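PDB 6ZJ8: virulence sensor protein BvgS from Bordetella pertussis, which is a sensor histidine kinase that probably controls virulence, its PAS domain, the part modelled here, probably relaying signals toward the kinase. Local coordinates for residues H85-T90 / G133-I138; E101-T106 / R112-W117; T33-Y38 / T139-L144. All blocks are in the same frame, centred on the assembly; numbering follows the deposited sequence.

Contact 1 (H85-T90 / G133-I138)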
loop_
_atom_site.group_PDB
_atom_site.type_symbol
_atom_site.label_atom_id
_atom_site.label_comp_id
_atom_site.label_asym_id
_atom_site.label_seq_id
_atom_site.Cartn_x
_atom_site.Cartn_y
_atom_site.Cartn_z
ATOM N N HIS A 85 -6.468 -7.244 -1.912
ATOM C CA HIS A 85 -7.763 -6.576 -1.841
ATOM C C HIS A 85 -8.068 -6.113 -0.423
ATOM O O HIS A 85 -8.662 -5.047 -0.222
ATOM C CB HIS A 85 -8.863 -7.510 -2.344
ATOM C CG HIS A 85 -10.193 -6.841 -2.503
ATOM N ND1 HIS A 85 -11.268 -7.121 -1.687
ATOM C CD2 HIS A 85 -10.620 -5.901 -3.378
ATOM C CE1 HIS A 85 -12.300 -6.384 -2.055
ATOM N NE2 HIS A 85 -11.933 -5.634 -3.079
ATOM N N GLU A 86 -7.662 -6.898 0.577
ATOM C CA GLU A 86 -7.942 -6.537 1.963
ATOM C C GLU A 86 -7.213 -5.259 2.364
ATOM O O GLU A 86 -7.780 -4.407 3.061
ATOM C CB GLU A 86 -7.560 -7.699 2.882
ATOM C CG GLU A 86 -8.444 -8.930 2.700
ATOM C CD GLU A 86 -7.892 -10.170 3.381
ATOM O OE1 GLU A 86 -8.321 -11.286 3.019
ATOM O OE2 GLU A 86 -7.028 -10.033 4.275
ATOM N N PHE A 87 -5.963 -5.099 1.929
ATOM C CA PHE A 87 -5.195 -3.919 2.307
ATOM C C PHE A 87 -5.613 -2.676 1.534
ATOM O O PHE A 87 -5.434 -1.558 2.028
ATOM C CB PHE A 87 -3.702 -4.169 2.089
ATOM C CG PHE A 87 -3.096 -5.109 3.084
ATOM C CD1 PHE A 87 -3.088 -6.472 2.851
ATOM C CD2 PHE A 87 -2.532 -4.630 4.254
ATOM C CE1 PHE A 87 -2.527 -7.339 3.769
ATOM C CE2 PHE A 87 -1.970 -5.490 5.173
ATOM C CZ PHE A 87 -1.966 -6.846 4.932
ATOM N N LEU A 88 -6.154 -2.845 0.331
ATOM C CA LEU A 88 -6.559 -1.713 -0.486
ATOM C C LEU A 88 -7.965 -1.264 -0.107
ATOM O O LEU A 88 -8.662 -1.905 0.684
ATOM C CB LEU A 88 -6.501 -2.079 -1.968
ATOM C CG LEU A 88 -5.142 -2.578 -2.457
ATOM C CD1 LEU A 88 -5.282 -3.197 -3.830
ATOM C CD2 LEU A 88 -4.130 -1.449 -2.485
ATOM N N LEU A 89 -8.379 -0.143 -0.684
ATOM C CA LEU A 89 -9.712 0.400 -0.492
ATOM C C LEU A 89 -10.536 0.206 -1.758
ATOM O O LEU A 89 -9.999 0.166 -2.869
ATOM C CB LEU A 89 -9.656 1.885 -0.129
ATOM C CG LEU A 89 -8.986 2.222 1.205
ATOM C CD1 LEU A 89 -9.071 3.713 1.479
ATOM C CD2 LEU A 89 -9.616 1.431 2.343
ATOM N N THR A 90 -11.848 0.084 -1.575
ATOM C CA THR A 90 -12.745 -0.128 -2.701
ATOM C C THR A 90 -12.704 1.066 -3.650
ATOM O O THR A 90 -12.381 2.194 -3.262
ATOM C CB THR A 90 -14.174 -0.361 -2.202
ATOM O OG1 THR A 90 -14.159 -1.309 -1.128
ATOM C CG2 THR A 90 -15.051 -0.898 -3.323
ATOM N N GLY A 133 -2.058 5.735 -2.913
ATOM C CA GLY A 133 -2.576 5.133 -1.701
ATOM C C GLY A 133 -1.541 4.290 -0.991
ATOM O O GLY A 133 -0.402 4.142 -1.442
ATOM N N GLY A 134 -1.967 3.735 0.138
ATOM C CA GLY A 134 -1.106 2.896 0.944
ATOM C C GLY A 134 -1.742 2.653 2.296
ATOM O O GLY A 134 -2.932 2.907 2.497
ATOM N N TRP A 135 -0.926 2.158 3.223
ATOM C CA TRP A 135 -1.414 1.916 4.572
ATOM C C TRP A 135 -0.243 1.931 5.543
ATOM O O TRP A 135 0.922 1.849 5.148
ATOM C CB TRP A 135 -2.179 0.589 4.660
ATOM C CG TRP A 135 -1.346 -0.620 4.369
ATOM C CD1 TRP A 135 -0.616 -1.348 5.264
ATOM C CD2 TRP A 135 -1.163 -1.251 3.095
ATOM N NE1 TRP A 135 0.011 -2.393 4.626
ATOM C CE2 TRP A 135 -0.309 -2.356 3.294
ATOM C CE3 TRP A 135 -1.638 -0.991 1.806
ATOM C CZ2 TRP A 135 0.081 -3.196 2.253
ATOM C CZ3 TRP A 135 -1.250 -1.829 0.773
ATOM C CH2 TRP A 135 -0.398 -2.916 1.003
ATOM N N ILE A 136 -0.580 2.046 6.826
ATOM C CA ILE A 136 0.384 2.023 7.919
ATOM C C ILE A 136 0.000 0.880 8.847
ATOM O O ILE A 136 -1.156 0.786 9.277
ATOM C CB ILE A 136 0.411 3.356 8.690
ATOM C CG1 ILE A 136 0.642 4.530 7.737
ATOM C CG2 ILE A 136 1.492 3.325 9.779
ATOM C CD1 ILE A 136 0.533 5.875 8.407
ATOM N N ASP A 137 0.960 0.015 9.151
ATOM C CA ASP A 137 0.725 -1.097 10.069
ATOM C C ASP A 137 0.755 -0.550 11.492
ATOM O O ASP A 137 1.821 -0.275 12.046
ATOM C CB ASP A 137 1.765 -2.191 9.856
ATOM C CG ASP A 137 1.434 -3.466 10.608
ATOM O OD1 ASP A 137 0.730 -3.389 11.637
ATOM O OD2 ASP A 137 1.883 -4.545 10.173
ATOM N N ILE A 138 -0.431 -0.385 12.086
ATOM C CA ILE A 138 -0.520 0.165 13.435
ATOM C C ILE A 138 -0.038 -0.856 14.458
ATOM O O ILE A 138 0.646 -0.511 15.428
ATOM C CB ILE A 138 -1.961 0.620 13.732
ATOM C CG1 ILE A 138 -2.442 1.623 12.678
ATOM C CG2 ILE A 138 -2.057 1.218 15.134
ATOM C CD1 ILE A 138 -1.620 2.899 12.612
#

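Contact 2 (E101-T106 / R112-W117)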
loop_
_atom_site.group_PDB
_atom_site.type_symbol
_atom_site.label_atom_id
_atom_site.label_comp_id
_atom_site.label_asym_id
_atom_site.label_seq_id
_atom_site.Cartn_x
_atom_site.Cartn_y
_atom_site.Cartn_z
ATOM N N GLU A 101 -9.508 4.974 6.089
ATOM C CA GLU A 101 -10.184 3.898 6.798
ATOM C C GLU A 101 -9.158 3.133 7.619
ATOM O O GLU A 101 -7.952 3.202 7.364
ATOM C CB GLU A 101 -10.909 2.945 5.838
ATOM C CG GLU A 101 -12.183 3.518 5.244
ATOM C CD GLU A 101 -13.150 2.442 4.788
ATOM O OE1 GLU A 101 -13.175 2.137 3.579
ATOM O OE2 GLU A 101 -13.876 1.894 5.645
ATOM N N ASP A 102 -9.646 2.409 8.622
ATOM C CA ASP A 102 -8.792 1.543 9.420
ATOM C C ASP A 102 -9.544 0.258 9.726
ATOM O O ASP A 102 -10.742 0.282 10.016
ATOM C CB ASP A 102 -8.336 2.232 10.713
ATOM C CG ASP A 102 -9.381 2.180 11.811
ATOM O OD1 ASP A 102 -10.577 2.381 11.515
ATOM O OD2 ASP A 102 -9.000 1.943 12.975
ATOM N N ARG A 103 -8.833 -0.862 9.645
ATOM C CA ARG A 103 -9.431 -2.177 9.824
ATOM C C ARG A 103 -8.329 -3.151 10.210
ATOM O O ARG A 103 -7.139 -2.832 10.152
ATOM C CB ARG A 103 -10.153 -2.647 8.552
ATOM C CG ARG A 103 -9.253 -2.738 7.315
ATOM C CD ARG A 103 -9.911 -3.492 6.159
ATOM N NE ARG A 103 -9.928 -4.938 6.374
ATOM C CZ ARG A 103 -10.376 -5.827 5.491
ATOM N NH1 ARG A 103 -10.345 -7.119 5.784
ATOM N NH2 ARG A 103 -10.856 -5.435 4.317
ATOM N N ASP A 104 -8.745 -4.346 10.613
ATOM C CA ASP A 104 -7.825 -5.451 10.828
ATOM C C ASP A 104 -7.741 -6.285 9.558
ATOM O O ASP A 104 -8.742 -6.484 8.865
ATOM C CB ASP A 104 -8.278 -6.324 11.998
ATOM C CG ASP A 104 -8.204 -5.604 13.325
ATOM O OD1 ASP A 104 -7.354 -4.699 13.466
ATOM O OD2 ASP A 104 -8.997 -5.946 14.228
ATOM N N VAL A 105 -6.540 -6.759 9.253
ATOM C CA VAL A 105 -6.302 -7.609 8.096
ATOM C C VAL A 105 -5.474 -8.801 8.545
ATOM O O VAL A 105 -4.532 -8.653 9.331
ATOM C CB VAL A 105 -5.588 -6.852 6.958
ATOM C CG1 VAL A 105 -5.219 -7.814 5.838
ATOM C CG2 VAL A 105 -6.473 -5.739 6.432
ATOM N N THR A 106 -5.826 -9.980 8.044
ATOM C CA THR A 106 -5.177 -11.227 8.419
ATOM C C THR A 106 -4.375 -11.747 7.235
ATOM O O THR A 106 -4.908 -11.886 6.131
ATOM C CB THR A 106 -6.208 -12.264 8.867
ATOM O OG1 THR A 106 -6.969 -11.735 9.962
ATOM C CG2 THR A 106 -5.523 -13.546 9.308
ATOM N N ARG A 112 -3.228 -7.836 11.523
ATOM C CA ARG A 112 -2.656 -6.509 11.695
ATOM C C ARG A 112 -3.753 -5.458 11.618
ATOM O O ARG A 112 -4.623 -5.517 10.744
ATOM C CB ARG A 112 -1.598 -6.204 10.626
ATOM C CG ARG A 112 -0.689 -7.360 10.278
ATOM C CD ARG A 112 -1.104 -7.996 8.961
ATOM N NE ARG A 112 -0.417 -9.259 8.729
ATOM C CZ ARG A 112 0.786 -9.376 8.176
ATOM N NH1 ARG A 112 1.460 -8.300 7.783
ATOM N NH2 ARG A 112 1.314 -10.580 8.015
ATOM N N HIS A 113 -3.701 -4.497 12.536
ATOM C CA HIS A 113 -4.518 -3.295 12.450
ATOM C C HIS A 113 -3.805 -2.294 11.549
ATOM O O HIS A 113 -2.660 -1.916 11.824
ATOM C CB HIS A 113 -4.740 -2.719 13.845
ATOM C CG HIS A 113 -5.608 -1.502 13.870
ATOM N ND1 HIS A 113 -5.515 -0.544 14.856
ATOM C CD2 HIS A 113 -6.593 -1.089 13.036
ATOM C CE1 HIS A 113 -6.402 0.408 14.627
ATOM N NE2 HIS A 113 -7.069 0.102 13.529
ATOM N N VAL A 114 -4.464 -1.877 10.469
ATOM C CA VAL A 114 -3.838 -1.033 9.458
ATOM C C VAL A 114 -4.660 0.231 9.264
ATOM O O VAL A 114 -5.890 0.228 9.370
ATOM C CB VAL A 114 -3.668 -1.774 8.112
ATOM C CG1 VAL A 114 -2.738 -2.962 8.277
ATOM C CG2 VAL A 114 -5.023 -2.214 7.562
ATOM N N TYR A 115 -3.958 1.322 8.973
ATOM C CA TYR A 115 -4.558 2.612 8.656
ATOM C C TYR A 115 -4.390 2.837 7.157
ATOM O O TYR A 115 -3.267 3.027 6.677
ATOM C CB TYR A 115 -3.896 3.722 9.471
ATOM C CG TYR A 115 -4.562 5.071 9.343
ATOM C CD1 TYR A 115 -5.791 5.316 9.938
ATOM C CD2 TYR A 115 -3.956 6.105 8.642
ATOM C CE1 TYR A 115 -6.405 6.547 9.830
ATOM C CE2 TYR A 115 -4.564 7.344 8.528
ATOM C CZ TYR A 115 -5.789 7.560 9.125
ATOM O OH TYR A 115 -6.403 8.788 9.018
ATOM N N GLN A 116 -5.500 2.814 6.425
ATOM C CA GLN A 116 -5.501 2.863 4.970
ATOM C C GLN A 116 -5.875 4.255 4.473
ATOM O O GLN A 116 -6.663 4.966 5.100
ATOM C CB GLN A 116 -6.485 1.835 4.405
ATOM C CG GLN A 116 -6.267 0.418 4.906
ATOM C CD GLN A 116 -7.497 -0.450 4.735
ATOM O OE1 GLN A 116 -8.572 -0.125 5.238
ATOM N NE2 GLN A 116 -7.346 -1.557 4.021
ATOM N N TRP A 117 -5.314 4.633 3.324
ATOM C CA TRP A 117 -5.531 5.969 2.787
ATOM C C TRP A 117 -5.394 5.957 1.271
ATOM O O TRP A 117 -4.694 5.118 0.701
ATOM C CB TRP A 117 -4.539 6.968 3.393
ATOM C CG TRP A 117 -3.111 6.606 3.127
ATOM C CD1 TRP A 117 -2.338 5.744 3.847
ATOM C CD2 TRP A 117 -2.285 7.092 2.063
ATOM N NE1 TRP A 117 -1.082 5.663 3.299
ATOM C CE2 TRP A 117 -1.024 6.483 2.202
ATOM C CE3 TRP A 117 -2.490 7.984 1.006
ATOM C CZ2 TRP A 117 0.030 6.738 1.326
ATOM C CZ3 TRP A 117 -1.443 8.236 0.136
ATOM C CH2 TRP A 117 -0.199 7.616 0.302
#

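Contact 3 (T33-Y38 / T139-L144)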
loop_
_atom_site.group_PDB
_atom_site.type_symbol
_atom_site.label_atom_id
_atom_site.label_comp_id
_atom_site.label_asym_id
_atom_site.label_seq_id
_atom_site.Cartn_x
_atom_site.Cartn_y
_atom_site.Cartn_z
ATOM N N THR A 33 11.341 3.602 1.435
ATOM C CA THR A 33 10.252 4.154 2.221
ATOM C C THR A 33 9.643 3.061 3.086
ATOM O O THR A 33 9.403 1.947 2.593
ATOM C CB THR A 33 9.168 4.795 1.331
ATOM O OG1 THR A 33 8.757 3.878 0.309
ATOM C CG2 THR A 33 9.699 6.064 0.686
ATOM N N PRO A 34 9.390 3.321 4.375
ATOM C CA PRO A 34 9.021 2.234 5.290
ATOM C C PRO A 34 7.568 1.799 5.193
ATOM O O PRO A 34 7.261 0.628 5.437
ATOM C CB PRO A 34 9.332 2.826 6.672
ATOM C CG PRO A 34 9.161 4.289 6.499
ATOM C CD PRO A 34 9.563 4.606 5.082
ATOM N N ASN A 35 6.668 2.713 4.849
ATOM C CA ASN A 35 5.266 2.314 4.801
ATOM C C ASN A 35 4.852 1.953 3.380
ATOM O O ASN A 35 5.301 2.590 2.420
ATOM C CB ASN A 35 4.367 3.439 5.318
ATOM C CG ASN A 35 4.597 3.743 6.783
ATOM O OD1 ASN A 35 4.784 2.838 7.597
ATOM N ND2 ASN A 35 4.592 5.024 7.129
ATOM N N PRO A 36 4.010 0.934 3.204
ATOM C CA PRO A 36 3.533 0.603 1.855
ATOM C C PRO A 36 2.869 1.791 1.177
ATOM O O PRO A 36 2.056 2.499 1.777
ATOM C CB PRO A 36 2.535 -0.532 2.104
ATOM C CG PRO A 36 3.028 -1.188 3.343
ATOM C CD PRO A 36 3.586 -0.076 4.194
ATOM N N ILE A 37 3.221 2.000 -0.088
ATOM C CA ILE A 37 2.588 3.022 -0.911
ATOM C C ILE A 37 2.514 2.498 -2.337
ATOM O O ILE A 37 3.415 1.791 -2.800
ATOM C CB ILE A 37 3.342 4.367 -0.851
ATOM C CG1 ILE A 37 2.578 5.429 -1.647
ATOM C CG2 ILE A 37 4.746 4.223 -1.406
ATOM C CD1 ILE A 37 3.175 6.804 -1.557
ATOM N N TYR A 38 1.430 2.844 -3.026
ATOM C CA TYR A 38 1.199 2.410 -4.394
ATOM C C TYR A 38 0.545 3.542 -5.172
ATOM O O TYR A 38 0.096 4.541 -4.603
ATOM C CB TYR A 38 0.310 1.162 -4.445
ATOM C CG TYR A 38 -1.028 1.365 -3.769
ATOM C CD1 TYR A 38 -2.108 1.896 -4.464
ATOM C CD2 TYR A 38 -1.207 1.042 -2.432
ATOM C CE1 TYR A 38 -3.333 2.090 -3.844
ATOM C CE2 TYR A 38 -2.424 1.233 -1.804
ATOM C CZ TYR A 38 -3.482 1.759 -2.512
ATOM O OH TYR A 38 -4.691 1.948 -1.884
ATOM N N THR A 139 -0.390 -2.129 14.258
ATOM C CA THR A 139 0.033 -3.174 15.182
ATOM C C THR A 139 1.550 -3.225 15.304
ATOM O O THR A 139 2.085 -3.511 16.383
ATOM C CB THR A 139 -0.508 -4.526 14.719
ATOM O OG1 THR A 139 -1.939 -4.492 14.719
ATOM C CG2 THR A 139 -0.024 -5.641 15.631
ATOM N N GLU A 140 2.261 -2.960 14.205
ATOM C CA GLU A 140 3.719 -2.957 14.248
ATOM C C GLU A 140 4.233 -1.914 15.232
ATOM O O GLU A 140 5.213 -2.152 15.945
ATOM C CB GLU A 140 4.285 -2.704 12.850
ATOM C CG GLU A 140 5.794 -2.870 12.744
ATOM C CD GLU A 140 6.224 -4.312 12.869
ATOM O OE1 GLU A 140 5.367 -5.195 12.666
ATOM O OE2 GLU A 140 7.410 -4.559 13.172
ATOM N N ARG A 141 3.581 -0.748 15.284
ATOM C CA ARG A 141 3.969 0.271 16.254
ATOM C C ARG A 141 3.626 -0.155 17.674
ATOM O O ARG A 141 4.431 0.023 18.595
ATOM C CB ARG A 141 3.281 1.596 15.928
ATOM C CG ARG A 141 3.954 2.404 14.839
ATOM C CD ARG A 141 3.749 1.796 13.473
ATOM N NE ARG A 141 4.329 2.632 12.426
ATOM C CZ ARG A 141 4.576 2.219 11.187
ATOM N NH1 ARG A 141 4.300 0.971 10.831
ATOM N NH2 ARG A 141 5.105 3.053 10.304
ATOM N N ALA A 142 2.428 -0.707 17.874
ATOM C CA ALA A 142 2.015 -1.121 19.210
ATOM C C ALA A 142 2.917 -2.225 19.748
ATOM O O ALA A 142 3.262 -2.227 20.935
ATOM C CB ALA A 142 0.554 -1.575 19.185
ATOM N N GLU A 143 3.315 -3.169 18.890
ATOM C CA GLU A 143 4.223 -4.225 19.331
ATOM C C GLU A 143 5.513 -3.641 19.887
ATOM O O GLU A 143 6.024 -4.102 20.913
ATOM C CB GLU A 143 4.541 -5.180 18.179
ATOM C CG GLU A 143 3.412 -6.126 17.809
ATOM C CD GLU A 143 3.859 -7.576 17.708
ATOM O OE1 GLU A 143 4.795 -7.977 18.432
ATOM O OE2 GLU A 143 3.268 -8.319 16.898
ATOM N N LEU A 144 6.063 -2.630 19.212
ATOM C CA LEU A 144 7.303 -2.023 19.676
ATOM C C LEU A 144 7.121 -1.410 21.058
ATOM O O LEU A 144 7.928 -1.644 21.965
ATOM C CB LEU A 144 7.773 -0.972 18.670
ATOM C CG LEU A 144 9.106 -0.297 18.986
ATOM C CD1 LEU A 144 10.235 -1.317 18.979
ATOM C CD2 LEU A 144 9.384 0.818 17.989
HETATM O O HOH W 1 3.494 0.252 7.708
#

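Contact 1 (H85-T90 / G133-I138)
Phe87 and Trp135 are nearest across the contact, their CA atoms 7.3 Å apart, the first in the last turn of helix 79-87 and the second on strand 128-137, and no backbone hydrogen bond links the two segments. The CB of each points at the other segment, and the two aromatic side chains make nearly all of the contact. On the phenylalanine the touching atoms are CB, CG and the CD2 side of the ring. Phe87 CB sits almost straight above the six-membered ring of Trp135, 3.6 Å from its centroid and 9° off the normal, a CH-pi contact. Farther along, Phe87 CD2 comes to 3.3 Å from Trp135 CE2 over the same face, shifted toward the rim and close to NE1. The ring planes are inclined at 34°, which is neither a parallel stack nor a T-shaped pair. With chi1 at 63°, the indole's CG lies between its own backbone N and carbonyl carbon, and the ring reaches from the sheet toward the end of helix 79-87. Leu88, the first residue to leave helical geometry, starts away from the strand, yet its CD2 returns to 4.4 Å from Trp135 CZ3. Phe57 meets the Phe87 ring at about a right angle and Tyr53 meets the indole, both from helix 51-57, extending the aromatic cluster between helices and sheet in the PAS core. Since every side-chain contact here is apolar or aromatic and all three residues are buried, the join rests on dispersion and shape, with no directional polar bond to fix it.

Contact 2 (E101-T106 / R112-W117)
His113 and Asp102 meet because of their first torsions: the histidine CG lies anti to its backbone N (chi1 -178°), while the aspartate CG is tucked between its N and carbonyl carbon (chi1 81°). The imidazole thereby reaches diagonally over the sheet, and His113 NE2 donates to Asp102 OD2 at 2.7 Å. The oxygen lies almost exactly in the ring plane, but the bond arrives on the anti side of the carboxylate and 33° out of its plane. Asp104 flanks the same histidine, its OD1 3.3 Å from His113 CB and its carboxylate nearly perpendicular to the ring. Two acidic neighbours would be expected to stabilise a protonated imidazole, although its charge is not seen.

Beneath these groups runs a regular antiparallel ladder. Glu101 with Gln116, Arg103 with Val114, and Val105 with Arg112 are hydrogen-bonded pairs, each joined by two bonds; Val114 N to Arg103 O measures 2.9 Å. On the face that carries Val105, its CG2 lies 4.0 Å from Val114 CG2. Gln116 lays its amide against the aliphatic part of Arg103, OE1 3.4 Å from Arg103 CG, with the amide almost at right angles to the guanidinium. The Arg103 chain bends at chi3, and Arg103 NE donates to Asp104 O at 3.2 Å, from above the carbonyl plane.

The two strands form the hairpin 99-107/110-122 at one edge of the antiparallel PAS sheet. Strand 128-137 bonds to the other side of 110-122, and helix 79-87 packs on the Val105 and Val114 face through Phe87, while Gln116 NE2 makes weak hydrogen bonds to Glu86 O and Phe87 O.

Contact 3 (T33-Y38 / T139-L144)
The C-terminal helix 138-155, which follows strand 128-137 directly, is tied here to the loop that leads into strand 37-41. Asn35 and Arg141 make the whole contact. Arg141 NH2 donates to Asn35 OD1 at 2.7 Å, with an N-H...O angle of 146°. It reaches a lone pair of the amide oxygen, in the carbonyl plane, whereas the oxygen itself lies 21° out of the guanidinium plane; the two flat groups are turned 33° against each other. A bend at chi2 directs the long arginine chain back along the sheet, past Ile136, toward the loop.

In the PAS fold this places the bond where the start of helix 138-155 passes the loop leading into strand 37-41, close to the N-cap of that helix, Asp137, whose OD1 caps Glu140 N. The other terminal nitrogen, Arg141 NH1, makes a weak bond to Asp137 O. A water closes a small ring: as a second donor to the same amide oxygen it lies 2.9 Å from Asn35 OD1, and it accepts a weak bond from Arg141 NH1 at 3.3 Å.

In the fold
Contact 1 is the core of the three: wholly buried, apolar and aromatic, it seats helix 79-87 on the sheet. Contact 2 is partly buried and depends chiefly on backbone hydrogen bonds, one face polar and aromatic (Asp102, Asp104, His113, Tyr115), the other mixed, with valines among charged and amide side chains. It shares the floor of contact 1, since strands 110-122 and 128-137 are neighbours and Phe87 also lies against Val105 and Val114. Contact 3 is a small surface contact of one direct hydrogen bond and a water bridge, joining chain regions a hundred residues apart. Strand 128-137 connects them all: it carries Trp135, pairs with both 37-41 and 110-122, and runs into helix 138-155, where Thr139 OG1 accepts a bond from His113 N.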